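DNA ligase-like protein Rv0938/MT0965 (Mycobacterium tuberculosis, PDB 2IRY) is the primase-polymerase domain of LigD, which probably works with Ku to process, fill and reseal DNA double-strand breaks by non-homologous end joining. Local coordinates at residues T135-D140 and L182-D187. Sequence-based numbering, arbitrary orientation.
With MN (manganese (II) ion), chain C; DGT (2'-deoxyguanosine-5'-triphosphate), chain D.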
loop_
_atom_site.group_PDB
_atom_site.type_symbol
_atom_site.label_atom_id
_atom_site.label_comp_id
_atom_site.label_asym_id
_atom_site.label_seq_id
_atom_site.Cartn_x
_atom_site.Cartn_y
_atom_site.Cartn_z
ATOM N N THR A 135 5.256 1.145 -12.478
ATOM C CA THR A 135 6.547 1.760 -12.099
ATOM C C THR A 135 7.322 0.838 -11.152
ATOM O O THR A 135 8.544 0.980 -10.948
ATOM C CB THR A 135 6.383 3.104 -11.392
ATOM O OG1 THR A 135 5.806 2.879 -10.101
ATOM C CG2 THR A 135 5.537 4.068 -12.240
ATOM N N ARG A 136 6.603 -0.108 -10.584
ATOM C CA ARG A 136 7.180 -1.025 -9.584
ATOM C C ARG A 136 6.384 -2.320 -9.568
ATOM O O ARG A 136 5.241 -2.344 -10.023
ATOM C CB ARG A 136 7.163 -0.369 -8.188
ATOM C CG ARG A 136 5.750 -0.088 -7.612
ATOM C CD ARG A 136 5.788 0.937 -6.497
ATOM N NE ARG A 136 4.461 1.005 -5.875
ATOM C CZ ARG A 136 3.942 2.055 -5.231
ATOM N NH1 ARG A 136 4.626 3.205 -5.063
ATOM N NH2 ARG A 136 2.702 1.936 -4.738
ATOM N N LEU A 137 7.016 -3.395 -9.088
ATOM C CA LEU A 137 6.333 -4.660 -8.807
ATOM C C LEU A 137 5.995 -4.719 -7.333
ATOM O O LEU A 137 6.721 -4.151 -6.513
ATOM C CB LEU A 137 7.228 -5.869 -9.134
ATOM C CG LEU A 137 7.844 -5.994 -10.526
ATOM C CD1 LEU A 137 8.659 -7.280 -10.634
ATOM C CD2 LEU A 137 6.741 -5.970 -11.573
ATOM N N VAL A 138 4.886 -5.379 -7.008
ATOM C CA VAL A 138 4.557 -5.736 -5.607
ATOM C C VAL A 138 4.281 -7.253 -5.536
ATOM O O VAL A 138 3.630 -7.822 -6.426
ATOM C CB VAL A 138 3.350 -4.947 -5.015
ATOM C CG1 VAL A 138 2.049 -5.336 -5.693
ATOM C CG2 VAL A 138 3.246 -5.179 -3.518
ATOM N N PHE A 139 4.835 -7.891 -4.503
ATOM C CA PHE A 139 4.502 -9.259 -4.150
ATOM C C PHE A 139 3.822 -9.237 -2.788
ATOM O O PHE A 139 4.268 -8.533 -1.877
ATOM C CB PHE A 139 5.767 -10.113 -4.087
ATOM C CG PHE A 139 6.459 -10.250 -5.405
ATOM C CD1 PHE A 139 6.139 -11.308 -6.248
ATOM C CD2 PHE A 139 7.425 -9.311 -5.815
ATOM C CE1 PHE A 139 6.781 -11.451 -7.521
ATOM C CE2 PHE A 139 8.057 -9.439 -7.079
ATOM C CZ PHE A 139 7.735 -10.515 -7.920
ATOM N N ASP A 140 2.733 -9.983 -2.655
ATOM C CA ASP A 140 2.080 -10.098 -1.378
ATOM C C ASP A 140 2.386 -11.494 -0.853
ATOM O O ASP A 140 1.960 -12.487 -1.436
ATOM C CB ASP A 140 0.590 -9.846 -1.539
ATOM C CG ASP A 140 -0.174 -10.018 -0.268
ATOM O OD1 ASP A 140 0.411 -10.246 0.816
ATOM O OD2 ASP A 140 -1.411 -9.929 -0.363
ATOM N N LEU A 182 6.406 -6.974 -0.679
ATOM C CA LEU A 182 7.723 -6.668 -1.241
ATOM C C LEU A 182 7.543 -5.823 -2.494
ATOM O O LEU A 182 6.775 -6.210 -3.404
ATOM C CB LEU A 182 8.508 -7.946 -1.609
ATOM C CG LEU A 182 8.690 -9.014 -0.528
ATOM C CD1 LEU A 182 9.486 -10.204 -1.059
ATOM C CD2 LEU A 182 9.410 -8.432 0.728
ATOM N N TYR A 183 8.225 -4.677 -2.524
ATOM C CA TYR A 183 8.179 -3.753 -3.656
ATOM C C TYR A 183 9.541 -3.688 -4.342
ATOM O O TYR A 183 10.575 -3.685 -3.675
ATOM C CB TYR A 183 7.846 -2.339 -3.169
ATOM C CG TYR A 183 6.421 -2.145 -2.699
ATOM C CD1 TYR A 183 5.387 -1.850 -3.608
ATOM C CD2 TYR A 183 6.105 -2.232 -1.328
ATOM C CE1 TYR A 183 4.073 -1.666 -3.158
ATOM C CE2 TYR A 183 4.791 -2.036 -0.864
ATOM C CZ TYR A 183 3.783 -1.757 -1.783
ATOM O OH TYR A 183 2.485 -1.585 -1.337
ATOM N N THR A 184 9.533 -3.582 -5.660
ATOM C CA THR A 184 10.778 -3.400 -6.403
ATOM C C THR A 184 10.538 -2.410 -7.546
ATOM O O THR A 184 9.629 -2.610 -8.345
ATOM C CB THR A 184 11.336 -4.739 -6.927
ATOM O OG1 THR A 184 12.435 -4.487 -7.815
ATOM C CG2 THR A 184 10.307 -5.514 -7.653
ATOM N N PRO A 185 11.327 -1.322 -7.589
ATOM C CA PRO A 185 11.163 -0.362 -8.671
ATOM C C PRO A 185 11.726 -0.910 -9.974
ATOM O O PRO A 185 12.805 -1.528 -9.996
ATOM C CB PRO A 185 11.953 0.863 -8.184
ATOM C CG PRO A 185 12.978 0.301 -7.262
ATOM C CD PRO A 185 12.346 -0.890 -6.613
ATOM N N LEU A 186 10.980 -0.715 -11.051
ATOM C CA LEU A 186 11.406 -1.167 -12.374
ATOM C C LEU A 186 12.413 -0.209 -13.024
ATOM O O LEU A 186 12.224 1.011 -13.011
ATOM C CB LEU A 186 10.182 -1.361 -13.279
ATOM C CG LEU A 186 9.222 -2.489 -12.863
ATOM C CD1 LEU A 186 7.876 -2.386 -13.583
ATOM C CD2 LEU A 186 9.840 -3.889 -13.044
ATOM N N ASP A 187 13.483 -0.776 -13.583
ATOM C CA ASP A 187 14.459 -0.005 -14.383
ATOM C C ASP A 187 13.803 0.617 -15.613
ATOM O O ASP A 187 14.063 1.781 -15.947
ATOM C CB ASP A 187 15.654 -0.881 -14.793
ATOM C CG ASP A 187 16.724 -0.957 -13.716
ATOM O OD1 ASP A 187 16.455 -0.528 -12.573
ATOM O OD2 ASP A 187 17.840 -1.423 -14.029
HETATM MN MN MN C . -1.601 -10.873 2.116
HETATM P PG DGT D . -2.457 -9.594 4.900
HETATM O O1G DGT D . -3.075 -9.944 6.228
HETATM O O2G DGT D . -2.735 -10.645 3.846
HETATM O O3G DGT D . -1.008 -9.169 5.014
HETATM O O3B DGT D . -3.218 -8.231 4.434
HETATM P PB DGT D . -3.111 -7.525 2.974
HETATM O O1B DGT D . -3.040 -6.032 3.163
HETATM O O2B DGT D . -2.055 -8.170 2.107
HETATM O O3A DGT D . -4.546 -7.888 2.302
HETATM P PA DGT D . -5.947 -7.328 2.888
HETATM O O1A DGT D . -7.093 -8.093 2.269
HETATM O O2A DGT D . -5.858 -7.320 4.399
HETATM O "O5'" DGT D . -5.970 -5.807 2.304
HETATM C "C5'" DGT D . -6.037 -5.530 0.892
HETATM C "C4'" DGT D . -6.769 -6.620 0.104
HETATM O "O4'" DGT D . -8.124 -6.244 -0.161
HETATM C "C3'" DGT D . -6.131 -6.970 -1.226
HETATM O "O3'" DGT D . -5.326 -8.140 -1.077
HETATM C "C2'" DGT D . -7.295 -7.239 -2.163
HETATM C "C1'" DGT D . -8.519 -6.646 -1.469
HETATM N N9 DGT D . -9.003 -5.430 -2.165
HETATM C C8 DGT D . -8.223 -4.461 -2.677
HETATM N N7 DGT D . -8.949 -3.471 -3.246
HETATM C C5 DGT D . -10.239 -3.808 -3.093
HETATM C C6 DGT D . -11.536 -3.196 -3.461
HETATM O O6 DGT D . -11.549 -2.108 -4.064
HETATM N N1 DGT D . -12.668 -3.840 -3.129
HETATM C C2 DGT D . -12.648 -5.026 -2.475
HETATM N N2 DGT D . -13.826 -5.617 -2.167
HETATM N N3 DGT D . -11.492 -5.647 -2.097
HETATM C C4 DGT D . -10.280 -5.096 -2.377
HETATM O O HOH W 1 10.075 2.605 -12.460
HETATM O O HOH W 2 0.702 -0.248 -3.167
HETATM O O HOH W 3 -3.406 -10.319 0.998
HETATM O O HOH W 4 0.390 -10.052 3.286
#
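F139 and L182 trade both backbone groups: F139 N donates to L182 O at 2.8 Å and L182 N donates to F139 O. The next hydrogen-bonded pair, L137 and T184, repeats the exchange, with L137 N 2.8 Å from T184 O, and a fifth bond from L186 N to T135 O (3.0 Å) extends the antiparallel ladder. T135 O takes a second donor, a water that bridges to L186 O. V138 CA and Y183 CA make CA-H...O contacts to L182 O and L137 O, second partners for carbonyls already bonded. Groups directed outward are taken up by neighbours: V138 O accepts from N234 ND2, the backbones of Y183 and D140 bond to F171 and D230 on adjacent strands, and T135 OG1 bonds to R50 NH2.

On one face, L137, F139, L182 and T184 meet helices 149-164 and 192-209. T184 CG2, held between its backbone N and carbonyl carbon (OG1 anti to N, chi1 171°), presses tightly on L137 CB, while OG1 bonds to V169 O. L186 CD2 reaches L137 CG at 3.8 Å, the side chains crossing at about a right angle.

On the other face, V138 CG2 sits over the Y183 ring, 3.9 Å from its centroid, in a CH-pi contact. The extended R136 chain runs alongside that ring, its guanidinium plane turned 80° from it; NH1 forms a salt bridge with D291 and a hydrogen bond to H46 O, and a water bonded to Y183 OH reaches NH2 only weakly.

Beyond F139, D140 OD1 binds manganese at 2.5 Å beside the dGTP triphosphate, consistent with a DxD pair of D140 and D142. The contact illustrates a general principle: a strand satisfies peptide groups by pairing, here through five bonds, while its end presents a metal ligand.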